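Local coordinates for transcription termination factor FttA (Pyrococcus horikoshii, PDB 3AF6), which probably terminates transcription by cleaving nascent RNA, as a zinc-dependent ribonuclease of the metallo-beta-lactamase superfamily and beta-CASP family, at residues Ile252-Ala257 against Ile278-Pro283; Ile335-His340 against Ala349-His354. All coordinates share one frame; numbering follows the deposited sequence.

In the fold
Interaction 1 joins two parallel strands of one seven-stranded sheet and interaction 2 forms a hairpin in another; the two sheets pack against each other, and the contact centres lie about 11 Å apart. Between them is an apolar layer, in which I253 CG2 meets V351 CG2 at 3.6 Å and Y279 CB meets L337 CD2 at 3.8 Å. A probable hydrogen bond from A349 N to T255 O, 2.7 Å long, ties the start of strand 349-355 to the turn that follows strand 251-253. Interaction 1 carries the zinc ligand H256. Interaction 2 lies farther from the metal centre: the side chain of A349 is about 12 Å from a bound zinc ion.

Interaction 1 of 2, residues Ile252-Ala257 against Ile278-Pro283. With ZN (zinc ion), chain I.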
ATOM      1  N   ILE A 252      -7.828  -5.976 -10.109  1.00 32.37           N
ATOM      2  CA  ILE A 252      -6.777  -6.434  -9.213  1.00 30.84           C
ATOM      3  C   ILE A 252      -6.873  -5.516  -7.984  1.00 30.57           C
ATOM      4  O   ILE A 252      -7.126  -4.323  -8.112  1.00 31.70           O
ATOM      5  CB  ILE A 252      -5.375  -6.298  -9.847  1.00 29.25           C
ATOM      6  CG1 ILE A 252      -5.270  -7.200 -11.084  1.00 31.22           C
ATOM      7  CG2 ILE A 252      -4.312  -6.687  -8.831  1.00 26.72           C
ATOM      8  CD1 ILE A 252      -3.937  -7.105 -11.839  1.00 28.43           C
ATOM      9  N   ILE A 253      -6.706  -6.069  -6.794  1.00 29.73           N
ATOM     10  CA  ILE A 253      -6.766  -5.262  -5.586  1.00 30.27           C
ATOM     11  C   ILE A 253      -5.482  -5.508  -4.813  1.00 30.76           C
ATOM     12  O   ILE A 253      -5.020  -6.649  -4.740  1.00 33.13           O
ATOM     13  CB  ILE A 253      -7.959  -5.674  -4.698  1.00 30.73           C
ATOM     14  CG1 ILE A 253      -9.229  -5.740  -5.545  1.00 32.56           C
ATOM     15  CG2 ILE A 253      -8.130  -4.681  -3.556  1.00 26.69           C
ATOM     16  CD1 ILE A 253     -10.435  -6.238  -4.799  1.00 35.67           C
ATOM     17  N   ILE A 254      -4.903  -4.462  -4.235  1.00 28.35           N
ATOM     18  CA  ILE A 254      -3.679  -4.643  -3.470  1.00 30.02           C
ATOM     19  C   ILE A 254      -3.869  -4.280  -1.997  1.00 32.73           C
ATOM     20  O   ILE A 254      -4.279  -3.164  -1.685  1.00 36.13           O
ATOM     21  CB  ILE A 254      -2.537  -3.799  -4.066  1.00 28.15           C
ATOM     22  CG1 ILE A 254      -2.369  -4.132  -5.561  1.00 29.55           C
ATOM     23  CG2 ILE A 254      -1.248  -4.048  -3.292  1.00 24.85           C
ATOM     24  CD1 ILE A 254      -2.156  -5.627  -5.889  1.00 23.32           C
ATOM     25  N   THR A 255      -3.569  -5.220  -1.096  1.00 32.38           N
ATOM     26  CA  THR A 255      -3.707  -4.990   0.344  1.00 32.34           C
ATOM     27  C   THR A 255      -2.705  -3.945   0.849  1.00 35.53           C
ATOM     28  O   THR A 255      -3.063  -3.061   1.641  1.00 36.38           O
ATOM     29  CB  THR A 255      -3.490  -6.287   1.156  1.00 31.55           C
ATOM     30  OG1 THR A 255      -2.145  -6.748   0.986  1.00 28.97           O
ATOM     31  CG2 THR A 255      -4.447  -7.360   0.702  1.00 30.95           C
ATOM     32  N   HIS A 256      -1.445  -4.072   0.430  1.00 34.07           N
ATOM     33  CA  HIS A 256      -0.426  -3.112   0.822  1.00 35.35           C
ATOM     34  C   HIS A 256       0.786  -3.107  -0.096  1.00 36.67           C
ATOM     35  O   HIS A 256       0.979  -4.011  -0.905  1.00 38.59           O
ATOM     36  CB  HIS A 256      -0.012  -3.281   2.282  1.00 36.58           C
ATOM     37  CG  HIS A 256       0.774  -4.521   2.574  1.00 38.05           C
ATOM     38  ND1 HIS A 256       0.185  -5.759   2.726  1.00 40.48           N
ATOM     39  CD2 HIS A 256       2.091  -4.696   2.834  1.00 37.01           C
ATOM     40  CE1 HIS A 256       1.103  -6.640   3.081  1.00 40.24           C
ATOM     41  NE2 HIS A 256       2.268  -6.020   3.154  1.00 39.63           N
ATOM     42  N   ALA A 257       1.602  -2.076   0.039  1.00 37.33           N
ATOM     43  CA  ALA A 257       2.744  -1.862  -0.829  1.00 39.60           C
ATOM     44  C   ALA A 257       3.923  -2.832  -0.932  1.00 41.60           C
ATOM     45  O   ALA A 257       4.631  -2.801  -1.940  1.00 42.76           O
ATOM     46  CB  ALA A 257       3.272  -0.468  -0.579  1.00 40.86           C
ATOM     47  N   ILE A 278      -6.760  -1.306 -11.177  1.00 39.48           N
ATOM     48  CA  ILE A 278      -6.083  -1.802  -9.980  1.00 40.07           C
ATOM     49  C   ILE A 278      -6.576  -0.926  -8.835  1.00 40.03           C
ATOM     50  O   ILE A 278      -6.312   0.273  -8.825  1.00 41.28           O
ATOM     51  CB  ILE A 278      -4.566  -1.627 -10.032  1.00 40.66           C
ATOM     52  CG1 ILE A 278      -3.980  -2.320 -11.263  1.00 41.11           C
ATOM     53  CG2 ILE A 278      -3.957  -2.191  -8.757  1.00 40.99           C
ATOM     54  CD1 ILE A 278      -2.492  -2.050 -11.442  1.00 38.73           C
ATOM     55  N   TYR A 279      -7.293  -1.507  -7.879  1.00 38.97           N
ATOM     56  CA  TYR A 279      -7.800  -0.728  -6.753  1.00 36.53           C
ATOM     57  C   TYR A 279      -6.901  -0.852  -5.538  1.00 37.60           C
ATOM     58  O   TYR A 279      -6.446  -1.943  -5.210  1.00 37.82           O
ATOM     59  CB  TYR A 279      -9.202  -1.180  -6.381  1.00 33.87           C
ATOM     60  CG  TYR A 279     -10.198  -0.996  -7.486  1.00 34.00           C
ATOM     61  CD1 TYR A 279     -10.496  -2.042  -8.370  1.00 35.49           C
ATOM     62  CD2 TYR A 279     -10.802   0.242  -7.694  1.00 33.27           C
ATOM     63  CE1 TYR A 279     -11.372  -1.851  -9.437  1.00 35.30           C
ATOM     64  CE2 TYR A 279     -11.676   0.447  -8.750  1.00 33.94           C
ATOM     65  CZ  TYR A 279     -11.955  -0.597  -9.618  1.00 36.35           C
ATOM     66  OH  TYR A 279     -12.804  -0.373 -10.667  1.00 37.96           O
ATOM     67  N   THR A 280      -6.659   0.270  -4.865  1.00 38.31           N
ATOM     68  CA  THR A 280      -5.822   0.281  -3.673  1.00 38.50           C
ATOM     69  C   THR A 280      -5.940   1.643  -2.947  1.00 39.72           C
ATOM     70  O   THR A 280      -6.499   2.592  -3.512  1.00 39.83           O
ATOM     71  CB  THR A 280      -4.357  -0.011  -4.070  1.00 37.92           C
ATOM     72  OG1 THR A 280      -3.597  -0.307  -2.897  1.00 41.58           O
ATOM     73  CG2 THR A 280      -3.742   1.178  -4.777  1.00 37.00           C
ATOM     74  N   THR A 281      -5.452   1.748  -1.705  1.00 38.70           N
ATOM     75  CA  THR A 281      -5.520   3.035  -0.998  1.00 39.07           C
ATOM     76  C   THR A 281      -4.446   3.922  -1.614  1.00 40.48           C
ATOM     77  O   THR A 281      -3.420   3.426  -2.065  1.00 40.21           O
ATOM     78  CB  THR A 281      -5.261   2.917   0.532  1.00 37.75           C
ATOM     79  OG1 THR A 281      -3.922   2.472   0.774  1.00 34.60           O
ATOM     80  CG2 THR A 281      -6.236   1.941   1.166  1.00 39.26           C
ATOM     81  N   PRO A 282      -4.668   5.248  -1.646  1.00 42.68           N
ATOM     82  CA  PRO A 282      -3.681   6.168  -2.232  1.00 41.34           C
ATOM     83  C   PRO A 282      -2.256   5.926  -1.748  1.00 40.24           C
ATOM     84  O   PRO A 282      -1.332   5.820  -2.554  1.00 41.35           O
ATOM     85  CB  PRO A 282      -4.217   7.545  -1.845  1.00 40.54           C
ATOM     86  CG  PRO A 282      -5.718   7.320  -1.839  1.00 39.74           C
ATOM     87  CD  PRO A 282      -5.827   5.991  -1.110  1.00 41.51           C
ATOM     88  N   PRO A 283      -2.054   5.832  -0.423  1.00 39.82           N
ATOM     89  CA  PRO A 283      -0.700   5.596   0.093  1.00 38.84           C
ATOM     90  C   PRO A 283      -0.064   4.316  -0.476  1.00 39.43           C
ATOM     91  O   PRO A 283       1.143   4.262  -0.703  1.00 42.46           O
ATOM     92  CB  PRO A 283      -0.917   5.516   1.606  1.00 38.23           C
ATOM     93  CG  PRO A 283      -2.070   6.413   1.823  1.00 36.48           C
ATOM     94  CD  PRO A 283      -2.998   6.063   0.687  1.00 38.13           C
TER
HETATM   95 ZN    ZN I 657       3.986  -6.565   4.493  1.00 91.68          ZN
HETATM   96  O   HOH W   1      -4.061  -0.467   0.213  1.00 30.67           O
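Beyond I254 and T280 a water joins the two backbones: water 1 bonds to T255 O and accepts from T281 N at 3.2 Å. On the near side of this bridge two direct backbone bonds link the parallel segments, Y279 N to I252 O (2.8 Å) and I254 N to Y279 O (3.1 Å), so Y279 supplies both its N-H and its carbonyl to the neighbouring strand. The side chains of I252 and I278 project to one face of the sheet, where I254 and I278 lie alongside each other, pointing the same way. Their meeting point is I254 CG1 against I278 CG2, 4.1 Å apart; I278 CG2 reaches it by standing anti to its own backbone N. I253 and Y279 occupy the other face, turned to L337 of strand 335-341. Past the water, each segment turns to a different task. T281 sits at the N-cap of helix 282-301: its side chain caps a backbone N in the first turn, and OG1 is also bonded to G347 O. On the other segment, H256 points away from 278-283 with CG wedged between its backbone N and carbonyl carbon (chi1 70°). This sends NE2 to the zinc ion at 2.2 Å, while ND1 donates to T255 OG1 at 3.1 Å, a bent bond with the hydroxyl tilted 29° out of the ring plane. T255 is thus a second-shell residue that probably helps to set the ring's rotation, and its own N is bonded to D217 OD1. H258, H344 and D367 complete the set of protein ligands on this zinc. A parallel core strand that delivers its histidine from the loop at its C-terminal end, opening the sequence HAHLDH, is the HxHxDH zinc motif of the metallo-beta-lactamase fold.

Interaction 2 of 2, residues Ile335-His340 against Ala349-His354; sequences IRLTLH and AIVHLH
R336 and H354 form the first of three hydrogen-bonded pairs in this antiparallel hairpin, followed by T338 with H352 and H340 with I350. Each pair exchanges two backbone bonds; H354 N to R336 O (2.9 Å) is almost straight at 175°. The apolar contacts gather on the face turned to strand 251-253. L337 CD1 touches V351 CG1 at 3.5 Å and L353 CD2 at 3.8 Å, because its CG stands anti to the backbone N (chi1 174°). L339 lies alongside V351, CD2 to CG2 at 3.6 Å, and I335 CG2 meets L353 CD2. The opposite face, with I350 among its residues, carries the polar groups. Water 2 lies 2.8 Å from both T338 OG1 and H352 ND1 and donates to R336 O, while H352 NE2 is bonded to R385 O. The R336 chain bends at chi3, bringing NE to the edge of the H354 ring with the flat groups 35° apart. NE is hydrogen-bonded to a modified group of the bound molecule, on which R336, H352 and H354 pack, and NH1 forms salt bridges with E183 and D330. H354 ND1 is bonded to N361 ND2. The hairpin thus has an oily side and a largely polar one, whose arginine charge the two carboxylates probably offset in part; the nearby guanidinium, and N361 ND2 if its amide is oriented as modelled, would be consistent with a neutral H354 ring.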
ATOM      1  N   ILE A 335     -19.784  -7.898  -7.621  1.00 36.99           N
ATOM      2  CA  ILE A 335     -18.792  -7.749  -6.561  1.00 36.83           C
ATOM      3  C   ILE A 335     -18.665  -6.305  -6.129  1.00 37.37           C
ATOM      4  O   ILE A 335     -18.448  -5.428  -6.957  1.00 38.25           O
ATOM      5  CB  ILE A 335     -17.386  -8.219  -7.011  1.00 37.47           C
ATOM      6  CG1 ILE A 335     -17.385  -9.728  -7.273  1.00 36.69           C
ATOM      7  CG2 ILE A 335     -16.353  -7.869  -5.944  1.00 34.34           C
ATOM      8  CD1 ILE A 335     -16.045 -10.264  -7.720  1.00 37.72           C
ATOM      9  N   ARG A 336     -18.789  -6.058  -4.830  1.00 38.18           N
ATOM     10  CA  ARG A 336     -18.658  -4.708  -4.296  1.00 38.33           C
ATOM     11  C   ARG A 336     -17.488  -4.656  -3.324  1.00 38.28           C
ATOM     12  O   ARG A 336     -17.396  -5.455  -2.385  1.00 38.22           O
ATOM     13  CB  ARG A 336     -19.937  -4.280  -3.590  1.00 42.34           C
ATOM     14  CG  ARG A 336     -20.655  -3.144  -4.283  1.00 45.40           C
ATOM     15  CD  ARG A 336     -21.652  -2.526  -3.346  1.00 49.16           C
ATOM     16  NE  ARG A 336     -22.775  -3.420  -3.104  1.00 52.93           N
ATOM     17  CZ  ARG A 336     -23.716  -3.680  -4.003  1.00 54.08           C
ATOM     18  NH1 ARG A 336     -23.659  -3.106  -5.196  1.00 56.48           N
ATOM     19  NH2 ARG A 336     -24.707  -4.508  -3.713  1.00 54.03           N
ATOM     20  N   LEU A 337     -16.601  -3.696  -3.552  1.00 37.52           N
ATOM     21  CA  LEU A 337     -15.399  -3.537  -2.744  1.00 36.67           C
ATOM     22  C   LEU A 337     -15.414  -2.433  -1.706  1.00 37.13           C
ATOM     23  O   LEU A 337     -15.964  -1.355  -1.917  1.00 38.64           O
ATOM     24  CB  LEU A 337     -14.192  -3.307  -3.661  1.00 34.09           C
ATOM     25  CG  LEU A 337     -12.850  -2.981  -2.997  1.00 31.82           C
ATOM     26  CD1 LEU A 337     -12.273  -4.225  -2.321  1.00 27.59           C
ATOM     27  CD2 LEU A 337     -11.884  -2.461  -4.057  1.00 32.87           C
ATOM     28  N   THR A 338     -14.786  -2.728  -0.580  1.00 37.98           N
ATOM     29  CA  THR A 338     -14.629  -1.784   0.507  1.00 38.55           C
ATOM     30  C   THR A 338     -13.300  -2.176   1.134  1.00 38.74           C
ATOM     31  O   THR A 338     -13.050  -3.358   1.362  1.00 38.28           O
ATOM     32  CB  THR A 338     -15.719  -1.914   1.600  1.00 38.71           C
ATOM     33  OG1 THR A 338     -17.018  -1.804   1.015  1.00 38.83           O
ATOM     34  CG2 THR A 338     -15.552  -0.795   2.631  1.00 37.48           C
ATOM     35  N   LEU A 339     -12.449  -1.189   1.392  1.00 38.89           N
ATOM     36  CA  LEU A 339     -11.155  -1.433   2.017  1.00 37.63           C
ATOM     37  C   LEU A 339     -11.214  -0.907   3.449  1.00 38.84           C
ATOM     38  O   LEU A 339     -11.851   0.117   3.720  1.00 38.50           O
ATOM     39  CB  LEU A 339     -10.047  -0.709   1.255  1.00 35.37           C
ATOM     40  CG  LEU A 339      -9.810  -1.093  -0.204  1.00 33.57           C
ATOM     41  CD1 LEU A 339      -8.681  -0.216  -0.761  1.00 32.49           C
ATOM     42  CD2 LEU A 339      -9.459  -2.574  -0.306  1.00 30.35           C
ATOM     43  N   HIS A 340     -10.553  -1.614   4.360  1.00 38.37           N
ATOM     44  CA  HIS A 340     -10.524  -1.230   5.762  1.00 38.47           C
ATOM     45  C   HIS A 340      -9.088  -1.263   6.263  1.00 40.58           C
ATOM     46  O   HIS A 340      -8.223  -1.927   5.681  1.00 43.14           O
ATOM     47  CB  HIS A 340     -11.379  -2.188   6.599  1.00 37.53           C
ATOM     48  CG  HIS A 340     -12.849  -2.075   6.338  1.00 39.87           C
ATOM     49  ND1 HIS A 340     -13.571  -0.936   6.627  1.00 40.63           N
ATOM     50  CD2 HIS A 340     -13.731  -2.953   5.805  1.00 40.73           C
ATOM     51  CE1 HIS A 340     -14.833  -1.118   6.283  1.00 42.23           C
ATOM     52  NE2 HIS A 340     -14.957  -2.334   5.782  1.00 42.96           N
ATOM     53  N   ALA A 349      -4.512  -2.332   3.831  1.00 29.97           N
ATOM     54  CA  ALA A 349      -5.941  -2.571   3.906  1.00 30.56           C
ATOM     55  C   ALA A 349      -6.379  -4.020   3.974  1.00 32.85           C
ATOM     56  O   ALA A 349      -5.732  -4.912   3.438  1.00 34.30           O
ATOM     57  CB  ALA A 349      -6.636  -1.904   2.717  1.00 28.62           C
ATOM     58  N   ILE A 350      -7.492  -4.240   4.662  1.00 33.26           N
ATOM     59  CA  ILE A 350      -8.093  -5.551   4.721  1.00 32.31           C
ATOM     60  C   ILE A 350      -9.071  -5.370   3.570  1.00 31.91           C
ATOM     61  O   ILE A 350      -9.731  -4.333   3.491  1.00 31.48           O
ATOM     62  CB  ILE A 350      -8.875  -5.768   6.028  1.00 32.96           C
ATOM     63  CG1 ILE A 350      -7.890  -5.897   7.195  1.00 31.72           C
ATOM     64  CG2 ILE A 350      -9.784  -7.005   5.899  1.00 27.57           C
ATOM     65  CD1 ILE A 350      -8.551  -5.991   8.564  1.00 32.17           C
ATOM     66  N   VAL A 351      -9.140  -6.341   2.664  1.00 31.34           N
ATOM     67  CA  VAL A 351     -10.040  -6.239   1.521  1.00 30.28           C
ATOM     68  C   VAL A 351     -11.341  -6.968   1.791  1.00 31.37           C
ATOM     69  O   VAL A 351     -11.335  -8.143   2.141  1.00 35.30           O
ATOM     70  CB  VAL A 351      -9.390  -6.815   0.258  1.00 28.62           C
ATOM     71  CG1 VAL A 351     -10.399  -6.869  -0.873  1.00 25.30           C
ATOM     72  CG2 VAL A 351      -8.206  -5.953  -0.136  1.00 27.42           C
ATOM     73  N   HIS A 352     -12.459  -6.269   1.631  1.00 30.90           N
ATOM     74  CA  HIS A 352     -13.770  -6.866   1.873  1.00 31.76           C
ATOM     75  C   HIS A 352     -14.568  -6.952   0.584  1.00 31.53           C
ATOM     76  O   HIS A 352     -14.774  -5.953  -0.107  1.00 30.81           O
ATOM     77  CB  HIS A 352     -14.546  -6.051   2.919  1.00 31.87           C
ATOM     78  CG  HIS A 352     -15.896  -6.613   3.251  1.00 33.03           C
ATOM     79  ND1 HIS A 352     -17.005  -6.425   2.448  1.00 31.93           N
ATOM     80  CD2 HIS A 352     -16.304  -7.399   4.277  1.00 31.37           C
ATOM     81  CE1 HIS A 352     -18.033  -7.075   2.963  1.00 30.98           C
ATOM     82  NE2 HIS A 352     -17.635  -7.674   4.072  1.00 32.69           N
ATOM     83  N   LEU A 353     -15.015  -8.154   0.253  1.00 31.82           N
ATOM     84  CA  LEU A 353     -15.783  -8.324  -0.961  1.00 34.06           C
ATOM     85  C   LEU A 353     -17.210  -8.747  -0.666  1.00 35.75           C
ATOM     86  O   LEU A 353     -17.468  -9.792  -0.061  1.00 34.70           O
ATOM     87  CB  LEU A 353     -15.115  -9.341  -1.897  1.00 32.89           C
ATOM     88  CG  LEU A 353     -13.738  -8.961  -2.443  1.00 32.87           C
ATOM     89  CD1 LEU A 353     -13.294 -10.001  -3.469  1.00 33.29           C
ATOM     90  CD2 LEU A 353     -13.795  -7.575  -3.089  1.00 32.15           C
ATOM     91  N   HIS A 354     -18.124  -7.886  -1.084  1.00 37.28           N
ATOM     92  CA  HIS A 354     -19.547  -8.112  -0.940  1.00 39.58           C
ATOM     93  C   HIS A 354     -19.947  -8.684  -2.304  1.00 38.66           C
ATOM     94  O   HIS A 354     -20.012  -7.945  -3.288  1.00 38.21           O
ATOM     95  CB  HIS A 354     -20.234  -6.768  -0.662  1.00 43.45           C
ATOM     96  CG  HIS A 354     -21.724  -6.817  -0.739  1.00 45.00           C
ATOM     97  ND1 HIS A 354     -22.483  -7.668   0.034  1.00 47.27           N
ATOM     98  CD2 HIS A 354     -22.598  -6.129  -1.508  1.00 45.76           C
ATOM     99  CE1 HIS A 354     -23.760  -7.500  -0.257  1.00 47.38           C
ATOM    100  NE2 HIS A 354     -23.857  -6.571  -1.188  1.00 47.13           N
TER
HETATM  101  O   HOH W   2     -17.881  -4.455   0.587  1.00 34.33           O